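Local structure of Trm112p-like protein (Encephalitozoon cuniculi, 3Q87) at residues A[9-14]-A[100-105]; A[19-24]-A[57-62]. The protein probably activates methyltransferases that act in translation, binding zinc and pairing with Mtq2, which methylates the termination factor eRF1. All coordinates share one frame; numbering follows the deposited sequence.

Both contacts are built on one antiparallel sheet, in which strands 20-24 and 98-102 are neighbours. Contact 1 closes the zinc site at one end of strand 98-102, while contact 2 docks the end of helix 42-59 on the far edge of strand 20-24; their centres lie about 15 Å apart. The probable hydrogen bond from Ile21 N to Arg101 O, 2.7 Å, joins them directly, and packing of Leu22 CD2 on Leu100 CD2 at 3.7 Å adds a side-chain contact between them. Contact 2 takes no part in binding the metal: the Ile21 side chain stays about 10 Å from the zinc. Along the chain, contact 2 is nested within the loop that contact 1 closes.

Contact 1 of 2, residues A[9-14]-A[100-105]; sequences LKCKRC and LRCDMC. With ZN (zinc ion), chain C.
Cys11 and Cys14 from one segment and Cys102 and Cys105 from the other converge on a single zinc ion, which is thus held by four sulfurs. Cys11 SG and Cys14 SG each lie 2.4 Å from the metal, Cys102 SG and Cys105 SG each 2.3 Å. The two halves are C-x-x-C zinc knuckles, and their similarity is measurable: Cys11 and Cys102 both carry SG anti to the backbone N, with chi1 173° in each, and each sulfur then accepts two backbone N-H groups of its own turn. Cys11 SG takes Arg13 N at 3.3 Å. The second bond, from Cys14 N at 3.4 Å, is almost straight (176°). Met104 N, weakly, and Cys105 N do the same for Cys102 SG. These bonds help to orient the sulfurs and probably help to spread their negative charge.

The second cysteine of each knuckle differs. Cys14 SG lies beside its backbone N and packs against Cys105 CB, whereas Cys105 SG receives a side-chain donor: Arg13 NH1 stands 3.3 Å from Cys105 SG with an N-H...S angle of 155°, the sulfur near the guanidinium plane. Glu123 steadies this group through a salt bridge to Arg13 NH2. At the other end, Leu9 CD1 meets Leu100 CD1 at 3.6 Å, the two side chains crossing at about a right angle.

Two knuckles on one metal fit the zinc beta-ribbon clan. Leu9 and Leu100 both rest on Val116 of strand 115-117; Leu9 also touches Leu20 and, across the interface, Val66 of the methyltransferase chain, while strand 98-102 runs between strands 20-24 and 108-112.

Contact 2 of 2, residues A[19-24]-A[57-62]; sequences KLILEC and VNSLRD
Leu22 and Cys24 receive Ser59 and Leu60 in a helix-end to edge-strand contact: the C-terminal turn of helix 42-59 docks against strand 20-24, an outermost strand of the four-stranded sheet, through polar bridges flanked by apolar packing. The direct bridge is short, Ser59 OG lying 2.5 Å from Leu22 O, and it reaches the carbonyl at a C=O...O angle of 132°, tilted 24° from its plane. Ser59 OG stands beside its own backbone N (chi1 -65°). Ser55 O of the same helix is a second acceptor for this hydroxyl, whose single proton must be shared or alternate between it and Leu22 O.

Two waters complete the polar seam. The first accepts from Leu22 N at 2.8 Å and donates to Ser59 OG at 2.7 Å; Leu22 is thus joined to Ser59 twice, directly through its C=O and by way of the water through its N-H. The second accepts from Cys24 N at 3.0 Å and donates at 2.7 Å to Ser59 O, a carbonyl in the last turn of the helix.

Alongside, Leu22 CD1 presses on Ser59 CB at 3.5 Å, tighter than usual for two carbons, and more loosely on Leu60 CG. Cys24 SG, carried anti to its backbone N, meets Leu60 CD2 at 3.5 Å.

The backbone groups of Ile21 and Glu23 pair with Arg101 and Ser99 of strand 98-102; strand alternation then turns Leu22 N, Leu22 O and Cys24 N the other way, toward the helix end. Around this seam, Leu22 rests on Leu100, Cys24 on Val95 of strand 93-96, and Leu60 on Ile93 of that strand and Phe89 of helix 84-91.

Contact 1 of 2, residues A[9-14]-A[100-105]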
# COMPACT_ATOMS: atom_id res chain seq x y z
N LEU A 9 -7.16 -1.89 -3.45
CA LEU A 9 -6.60 -1.90 -4.79
C LEU A 9 -7.61 -1.36 -5.78
O LEU A 9 -8.80 -1.46 -5.55
CB LEU A 9 -6.18 -3.31 -5.18
CG LEU A 9 -4.90 -3.92 -4.58
CD1 LEU A 9 -4.90 -5.43 -4.74
CD2 LEU A 9 -3.67 -3.33 -5.24
N LYS A 10 -7.13 -0.79 -6.87
CA LYS A 10 -8.03 -0.36 -7.93
C LYS A 10 -7.37 -0.54 -9.29
O LYS A 10 -6.14 -0.66 -9.39
CB LYS A 10 -8.43 1.10 -7.75
CG LYS A 10 -7.30 2.11 -8.02
CD LYS A 10 -7.80 3.54 -7.90
CE LYS A 10 -6.76 4.57 -8.32
NZ LYS A 10 -6.63 4.64 -9.80
N CYS A 11 -8.18 -0.57 -10.34
CA CYS A 11 -7.66 -0.63 -11.69
C CYS A 11 -6.88 0.64 -11.97
O CYS A 11 -7.34 1.75 -11.67
CB CYS A 11 -8.77 -0.78 -12.72
SG CYS A 11 -8.17 -0.65 -14.40
N LYS A 12 -5.70 0.49 -12.54
CA LYS A 12 -4.83 1.64 -12.70
C LYS A 12 -5.12 2.39 -13.99
O LYS A 12 -4.53 3.44 -14.26
CB LYS A 12 -3.37 1.21 -12.64
CG LYS A 12 -2.91 0.47 -13.88
CD LYS A 12 -1.42 0.19 -13.83
CE LYS A 12 -1.00 -0.71 -14.98
NZ LYS A 12 0.46 -1.02 -14.88
N ARG A 13 -6.03 1.85 -14.80
CA ARG A 13 -6.36 2.44 -16.09
C ARG A 13 -7.71 3.18 -16.05
O ARG A 13 -7.82 4.31 -16.52
CB ARG A 13 -6.41 1.35 -17.16
CG ARG A 13 -7.18 1.77 -18.40
CD ARG A 13 -7.61 0.56 -19.20
NE ARG A 13 -6.50 0.08 -20.00
CZ ARG A 13 -6.30 -1.19 -20.35
NH1 ARG A 13 -7.15 -2.14 -19.98
NH2 ARG A 13 -5.25 -1.49 -21.09
N CYS A 14 -8.73 2.53 -15.49
CA CYS A 14 -10.02 3.19 -15.30
C CYS A 14 -9.90 4.35 -14.31
O CYS A 14 -9.27 4.23 -13.27
CB CYS A 14 -11.09 2.17 -14.88
SG CYS A 14 -11.43 0.92 -16.16
N LEU A 100 -6.30 -10.80 -10.45
CA LEU A 100 -7.34 -9.82 -10.22
C LEU A 100 -7.69 -9.18 -11.56
O LEU A 100 -6.81 -8.73 -12.27
CB LEU A 100 -6.86 -8.74 -9.25
CG LEU A 100 -6.52 -9.20 -7.83
CD1 LEU A 100 -5.93 -8.05 -7.04
CD2 LEU A 100 -7.75 -9.80 -7.13
N ARG A 101 -8.98 -9.14 -11.89
CA ARG A 101 -9.42 -8.60 -13.18
C ARG A 101 -10.40 -7.44 -13.01
O ARG A 101 -11.41 -7.58 -12.34
CB ARG A 101 -10.06 -9.71 -14.03
CG ARG A 101 -10.69 -9.20 -15.35
CD ARG A 101 -11.23 -10.31 -16.24
NE ARG A 101 -12.04 -11.28 -15.50
CZ ARG A 101 -13.31 -11.08 -15.15
NH1 ARG A 101 -13.92 -9.94 -15.46
NH2 ARG A 101 -13.97 -12.03 -14.49
N CYS A 102 -10.10 -6.29 -13.61
CA CYS A 102 -11.02 -5.17 -13.62
C CYS A 102 -12.27 -5.53 -14.41
O CYS A 102 -12.16 -5.90 -15.57
CB CYS A 102 -10.38 -3.94 -14.26
SG CYS A 102 -11.56 -2.54 -14.47
N ASP A 103 -13.44 -5.41 -13.81
CA ASP A 103 -14.67 -5.81 -14.48
C ASP A 103 -15.06 -4.88 -15.62
O ASP A 103 -15.88 -5.24 -16.45
CB ASP A 103 -15.83 -5.97 -13.49
CG ASP A 103 -16.27 -4.64 -12.88
OD1 ASP A 103 -15.56 -3.63 -13.05
OD2 ASP A 103 -17.34 -4.60 -12.23
N MET A 104 -14.47 -3.68 -15.66
CA MET A 104 -14.83 -2.72 -16.70
C MET A 104 -13.93 -2.77 -17.93
O MET A 104 -14.43 -2.75 -19.06
CB MET A 104 -14.90 -1.29 -16.16
CG MET A 104 -16.02 -1.08 -15.13
SD MET A 104 -17.68 -1.18 -15.83
CE MET A 104 -17.54 0.08 -17.10
N CYS A 105 -12.62 -2.82 -17.73
CA CYS A 105 -11.71 -2.81 -18.88
C CYS A 105 -10.99 -4.14 -19.07
O CYS A 105 -10.26 -4.30 -20.04
CB CYS A 105 -10.69 -1.68 -18.75
SG CYS A 105 -9.40 -2.09 -17.54
ZN ZN C . -10.17 -1.09 -15.57

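Contact 2 of 2, residues A[19-24]-A[57-62]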
# COMPACT_ATOMS: atom_id res chain seq x y z
N LYS A 19 -14.89 -2.88 -10.11
CA LYS A 19 -14.74 -4.06 -9.25
C LYS A 19 -13.60 -4.93 -9.74
O LYS A 19 -13.57 -5.28 -10.92
CB LYS A 19 -16.02 -4.88 -9.26
CG LYS A 19 -17.25 -4.14 -8.80
CD LYS A 19 -18.51 -4.88 -9.23
CE LYS A 19 -19.73 -3.97 -9.28
NZ LYS A 19 -20.90 -4.67 -9.88
N LEU A 20 -12.66 -5.26 -8.87
CA LEU A 20 -11.60 -6.20 -9.24
C LEU A 20 -12.06 -7.60 -8.87
O LEU A 20 -12.36 -7.86 -7.72
CB LEU A 20 -10.29 -5.86 -8.52
CG LEU A 20 -9.76 -4.44 -8.78
CD1 LEU A 20 -8.39 -4.20 -8.12
CD2 LEU A 20 -9.71 -4.16 -10.28
N ILE A 21 -12.11 -8.49 -9.86
CA ILE A 21 -12.59 -9.85 -9.61
C ILE A 21 -11.43 -10.82 -9.46
O ILE A 21 -10.51 -10.85 -10.27
CB ILE A 21 -13.53 -10.35 -10.74
CG1 ILE A 21 -14.64 -9.33 -10.99
CG2 ILE A 21 -14.13 -11.71 -10.38
CD1 ILE A 21 -15.45 -8.99 -9.75
N LEU A 22 -11.49 -11.63 -8.40
CA LEU A 22 -10.43 -12.55 -8.05
C LEU A 22 -10.58 -13.89 -8.75
O LEU A 22 -11.66 -14.49 -8.74
CB LEU A 22 -10.44 -12.76 -6.53
CG LEU A 22 -9.28 -13.42 -5.76
CD1 LEU A 22 -9.66 -14.81 -5.34
CD2 LEU A 22 -7.94 -13.44 -6.52
N GLU A 23 -9.50 -14.35 -9.37
CA GLU A 23 -9.38 -15.74 -9.78
C GLU A 23 -8.25 -16.37 -8.98
O GLU A 23 -7.14 -15.84 -8.92
CB GLU A 23 -9.10 -15.86 -11.27
CG GLU A 23 -8.40 -17.15 -11.64
CD GLU A 23 -8.94 -17.74 -12.92
OE1 GLU A 23 -8.12 -18.17 -13.77
OE2 GLU A 23 -10.18 -17.78 -13.07
N CYS A 24 -8.53 -17.51 -8.37
CA CYS A 24 -7.61 -18.11 -7.42
C CYS A 24 -7.12 -19.48 -7.89
O CYS A 24 -7.87 -20.44 -7.92
CB CYS A 24 -8.31 -18.25 -6.07
SG CYS A 24 -7.27 -18.88 -4.76
N VAL A 57 -16.30 -14.95 -2.07
CA VAL A 57 -16.71 -16.30 -1.66
C VAL A 57 -16.80 -17.22 -2.87
O VAL A 57 -16.38 -18.37 -2.83
CB VAL A 57 -18.03 -16.29 -0.89
CG1 VAL A 57 -18.72 -17.64 -1.01
CG2 VAL A 57 -17.77 -15.94 0.57
N ASN A 58 -17.32 -16.68 -3.97
CA ASN A 58 -17.37 -17.40 -5.24
C ASN A 58 -15.98 -17.71 -5.78
O ASN A 58 -15.72 -18.81 -6.25
CB ASN A 58 -18.14 -16.60 -6.27
CG ASN A 58 -18.39 -17.38 -7.53
OD1 ASN A 58 -18.71 -18.57 -7.47
ND2 ASN A 58 -18.26 -16.73 -8.68
N SER A 59 -15.08 -16.72 -5.74
CA SER A 59 -13.72 -16.92 -6.22
C SER A 59 -12.99 -17.99 -5.43
O SER A 59 -12.12 -18.70 -5.97
CB SER A 59 -12.94 -15.60 -6.14
OG SER A 59 -13.48 -14.63 -7.03
N LEU A 60 -13.32 -18.13 -4.15
CA LEU A 60 -12.59 -19.06 -3.30
C LEU A 60 -13.38 -20.32 -2.96
O LEU A 60 -13.06 -21.01 -2.00
CB LEU A 60 -12.15 -18.36 -2.02
CG LEU A 60 -11.07 -17.30 -2.21
CD1 LEU A 60 -11.10 -16.32 -1.06
CD2 LEU A 60 -9.70 -17.97 -2.34
N ARG A 61 -14.39 -20.64 -3.77
CA ARG A 61 -15.28 -21.76 -3.47
C ARG A 61 -14.57 -23.12 -3.42
O ARG A 61 -15.01 -24.03 -2.70
CB ARG A 61 -16.48 -21.79 -4.43
CG ARG A 61 -16.11 -22.09 -5.87
CD ARG A 61 -17.30 -21.93 -6.79
NE ARG A 61 -16.95 -22.23 -8.18
CZ ARG A 61 -16.44 -21.35 -9.03
NH1 ARG A 61 -16.21 -20.10 -8.65
NH2 ARG A 61 -16.15 -21.71 -10.28
N ASP A 62 -13.48 -23.25 -4.16
CA ASP A 62 -12.66 -24.46 -4.12
C ASP A 62 -11.60 -24.43 -3.00
O ASP A 62 -10.76 -25.33 -2.90
CB ASP A 62 -12.00 -24.69 -5.47
CG ASP A 62 -12.97 -25.21 -6.51
OD1 ASP A 62 -12.53 -25.48 -7.66
OD2 ASP A 62 -14.17 -25.35 -6.18
O HOH W 1 -13.59 -12.00 -6.53
O HOH W 2 -11.21 -18.73 -8.56